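Local coordinates for citrate lyase subunit beta-like protein (Mycobacterium tuberculosis H37Rv, PDB 6CJ4), which is a magnesium-dependent lyase of the HpcH/HpaI aldolase family, forms a homotrimer and may take part in fatty acid biosynthesis, at residues V71-G76 with T94-P99. Numbering follows the deposited sequence.
Sequences VRINAG and TTVMLP. With AAE (acetoacetic acid), chain D; ACT (acetate ion), chain C.
Val71 and Arg72 pair in parallel with Val96 and Met97, neighbouring strands of a TIM barrel that helix 79-89 connects in a beta-alpha-beta crossover. Three backbone hydrogen bonds hold the pair: Val71 N to Thr95 O, Met97 N to Val71 O (2.8 Å) and Ile73 N to Met97 O. Beyond the strands, one water links Gly76 N with Pro99 O, while Pro99 CD comes to 3.0 Å of Ile73 O, a buried carbonyl oxygen without a hydrogen-bond partner.

Apolar packing differs on the two faces. Toward the barrel interior, the aliphatic part of Arg72 crosses Met97 at a slant, its CD 3.9 Å from Met97 SD, with Phe20 and Leu118 against both. Toward the helices, CG2 and CD1 of Ile73 meet the two methyls of Val96, while Leu88 touches Ile73.

Side-chain polar contacts centre on the Arg72 guanidinium. Extended at chi1 (180°) and bent at chi3, Arg72 turns its edge to two bound groups. NH1 donates to acetoacetic acid O8 (3.0 Å). NH2 points almost straight (174°) at OXT of an acetate ion, probably from the crystallisation liquor. Asp42 pairs with NE, which should fix the group's rotation, so barrel pairing and second-shell charge together present a substrate-binding arginine beside the magnesium ion.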
ATOM      1  N   VAL A  71     -17.377  22.034  -8.901  1.00 22.42           N
ATOM      2  CA  VAL A  71     -18.418  22.055  -7.875  1.00 23.71           C
ATOM      3  C   VAL A  71     -18.375  20.740  -7.110  1.00 23.37           C
ATOM      4  O   VAL A  71     -18.586  19.669  -7.695  1.00 24.19           O
ATOM      5  CB  VAL A  71     -19.814  22.293  -8.475  1.00 25.10           C
ATOM      6  CG1 VAL A  71     -20.879  22.250  -7.374  1.00 24.55           C
ATOM      7  CG2 VAL A  71     -19.868  23.651  -9.216  1.00 27.53           C
ATOM      8  N   ARG A  72     -18.116  20.803  -5.800  1.00 23.69           N
ATOM      9  CA  ARG A  72     -18.209  19.588  -4.994  1.00 20.00           C
ATOM     10  C   ARG A  72     -19.666  19.345  -4.628  1.00 22.05           C
ATOM     11  O   ARG A  72     -20.284  20.156  -3.926  1.00 24.20           O
ATOM     12  CB  ARG A  72     -17.354  19.643  -3.728  1.00 22.62           C
ATOM     13  CG  ARG A  72     -17.507  18.327  -2.932  1.00 24.18           C
ATOM     14  CD  ARG A  72     -16.378  18.076  -1.925  1.00 20.39           C
ATOM     15  NE  ARG A  72     -16.512  18.906  -0.735  1.00 21.31           N
ATOM     16  CZ  ARG A  72     -15.800  18.716   0.375  1.00 22.47           C
ATOM     17  NH1 ARG A  72     -14.923  17.722   0.435  1.00 22.06           N
ATOM     18  NH2 ARG A  72     -15.979  19.506   1.419  1.00 23.04           N
ATOM     19  N   ILE A  73     -20.217  18.235  -5.122  1.00 22.78           N
ATOM     20  CA  ILE A  73     -21.594  17.862  -4.836  1.00 22.46           C
ATOM     21  C   ILE A  73     -21.623  16.927  -3.636  1.00 25.95           C
ATOM     22  O   ILE A  73     -20.585  16.663  -3.022  1.00 24.09           O
ATOM     23  CB  ILE A  73     -22.252  17.223  -6.071  1.00 22.61           C
ATOM     24  CG1 ILE A  73     -21.508  15.933  -6.464  1.00 22.56           C
ATOM     25  CG2 ILE A  73     -22.233  18.231  -7.209  1.00 22.05           C
ATOM     26  CD1 ILE A  73     -22.069  15.229  -7.728  1.00 22.89           C
ATOM     27  N   ASN A  74     -22.805  16.439  -3.280  1.00 23.47           N
ATOM     28  CA  ASN A  74     -22.924  15.541  -2.144  1.00 25.08           C
ATOM     29  C   ASN A  74     -22.767  14.092  -2.599  1.00 28.04           C
ATOM     30  O   ASN A  74     -22.646  13.798  -3.793  1.00 23.97           O
ATOM     31  CB  ASN A  74     -24.245  15.800  -1.418  1.00 25.23           C
ATOM     32  CG  ASN A  74     -24.183  17.073  -0.580  1.00 30.16           C
ATOM     33  OD1 ASN A  74     -23.767  17.040   0.580  1.00 26.41           O
ATOM     34  ND2 ASN A  74     -24.542  18.206  -1.182  1.00 25.59           N
ATOM     35  N   ALA A  75     -22.717  13.186  -1.623  1.00 24.91           N
ATOM     36  CA  ALA A  75     -22.311  11.810  -1.874  1.00 25.12           C
ATOM     37  C   ALA A  75     -23.365  11.045  -2.679  1.00 24.72           C
ATOM     38  O   ALA A  75     -24.555  11.383  -2.690  1.00 25.83           O
ATOM     39  CB  ALA A  75     -22.046  11.084  -0.549  1.00 28.14           C
ATOM     40  N   GLY A  76     -22.909   9.988  -3.347  1.00 24.98           N
ATOM     41  CA  GLY A  76     -23.816   9.200  -4.164  1.00 22.32           C
ATOM     42  C   GLY A  76     -24.944   8.614  -3.330  1.00 26.81           C
ATOM     43  O   GLY A  76     -24.753   8.218  -2.177  1.00 28.22           O
ATOM     44  N   THR A  94     -19.240  22.181 -15.681  1.00 25.95           N
ATOM     45  CA  THR A  94     -19.137  20.878 -16.318  1.00 26.35           C
ATOM     46  C   THR A  94     -18.369  19.850 -15.501  1.00 25.99           C
ATOM     47  O   THR A  94     -18.350  18.672 -15.888  1.00 26.51           O
ATOM     48  CB  THR A  94     -18.451  21.004 -17.684  1.00 30.71           C
ATOM     49  OG1 THR A  94     -17.108  21.452 -17.480  1.00 34.11           O
ATOM     50  CG2 THR A  94     -19.195  22.000 -18.585  1.00 32.49           C
ATOM     51  N   THR A  95     -17.721  20.251 -14.410  1.00 25.68           N
ATOM     52  CA  THR A  95     -16.892  19.340 -13.627  1.00 24.83           C
ATOM     53  C   THR A  95     -17.352  19.344 -12.180  1.00 26.68           C
ATOM     54  O   THR A  95     -17.488  20.410 -11.570  1.00 25.33           O
ATOM     55  CB  THR A  95     -15.409  19.726 -13.687  1.00 25.88           C
ATOM     56  OG1 THR A  95     -14.997  19.817 -15.055  1.00 28.33           O
ATOM     57  CG2 THR A  95     -14.548  18.673 -12.959  1.00 22.21           C
ATOM     58  N   VAL A  96     -17.588  18.161 -11.637  1.00 24.37           N
ATOM     59  CA  VAL A  96     -18.004  18.026 -10.250  1.00 20.93           C
ATOM     60  C   VAL A  96     -16.972  17.202  -9.501  1.00 21.84           C
ATOM     61  O   VAL A  96     -16.280  16.352 -10.078  1.00 23.77           O
ATOM     62  CB  VAL A  96     -19.400  17.382 -10.114  1.00 21.36           C
ATOM     63  CG1 VAL A  96     -20.469  18.290 -10.754  1.00 23.82           C
ATOM     64  CG2 VAL A  96     -19.409  15.987 -10.755  1.00 24.69           C
ATOM     65  N   MET A  97     -16.892  17.449  -8.195  1.00 17.90           N
ATOM     66  CA  MET A  97     -16.111  16.631  -7.276  1.00 17.79           C
ATOM     67  C   MET A  97     -17.062  15.754  -6.471  1.00 19.91           C
ATOM     68  O   MET A  97     -18.008  16.260  -5.859  1.00 21.09           O
ATOM     69  CB  MET A  97     -15.274  17.506  -6.336  1.00 17.91           C
ATOM     70  CG  MET A  97     -14.428  16.694  -5.357  1.00 20.05           C
ATOM     71  SD  MET A  97     -13.380  17.776  -4.344  1.00 22.74           S
ATOM     72  CE  MET A  97     -12.043  18.119  -5.474  1.00 24.62           C
ATOM     73  N   LEU A  98     -16.820  14.436  -6.492  1.00 21.08           N
ATOM     74  CA  LEU A  98     -17.687  13.474  -5.824  1.00 18.44           C
ATOM     75  C   LEU A  98     -17.058  13.068  -4.504  1.00 21.72           C
ATOM     76  O   LEU A  98     -16.041  12.357  -4.512  1.00 20.48           O
ATOM     77  CB  LEU A  98     -17.901  12.238  -6.707  1.00 19.12           C
ATOM     78  CG  LEU A  98     -18.702  11.096  -6.058  1.00 19.49           C
ATOM     79  CD1 LEU A  98     -20.158  11.497  -5.806  1.00 19.70           C
ATOM     80  CD2 LEU A  98     -18.636   9.834  -6.949  1.00 18.99           C
ATOM     81  N   PRO A  99     -17.607  13.477  -3.360  1.00 19.91           N
ATOM     82  CA  PRO A  99     -17.046  13.052  -2.074  1.00 19.61           C
ATOM     83  C   PRO A  99     -17.494  11.637  -1.736  1.00 20.38           C
ATOM     84  O   PRO A  99     -18.472  11.118  -2.283  1.00 21.77           O
ATOM     85  CB  PRO A  99     -17.637  14.067  -1.087  1.00 18.21           C
ATOM     86  CG  PRO A  99     -19.031  14.319  -1.662  1.00 21.55           C
ATOM     87  CD  PRO A  99     -18.849  14.250  -3.188  1.00 20.44           C
TER
HETATM   88  O1  AAE D 303     -12.510  14.635   4.607  1.00 24.59           O
HETATM   89  C2  AAE D 303     -11.434  15.281   4.524  1.00 27.08           C
HETATM   90  O3  AAE D 303     -10.353  14.775   4.944  1.00 31.91           O
HETATM   91  C4  AAE D 303     -11.412  16.651   3.924  1.00 27.14           C
HETATM   92  C5  AAE D 303     -12.086  16.846   2.602  1.00 24.91           C
HETATM   93  O8  AAE D 303     -13.133  16.253   2.362  1.00 23.40           O
HETATM   94  C9  AAE D 303     -11.490  17.787   1.613  1.00 25.51           C
HETATM   95  C   ACT C 302     -13.579  20.037   3.936  1.00 41.23           C
HETATM   96  O   ACT C 302     -12.683  20.014   4.829  1.00 40.10           O
HETATM   97  OXT ACT C 302     -14.375  19.109   3.592  1.00 29.70           O
HETATM   98  CH3 ACT C 302     -13.708  21.405   3.169  1.00 40.89           C
HETATM   99  O   HOH W   1     -20.190   9.140  -3.278  1.00 21.91           O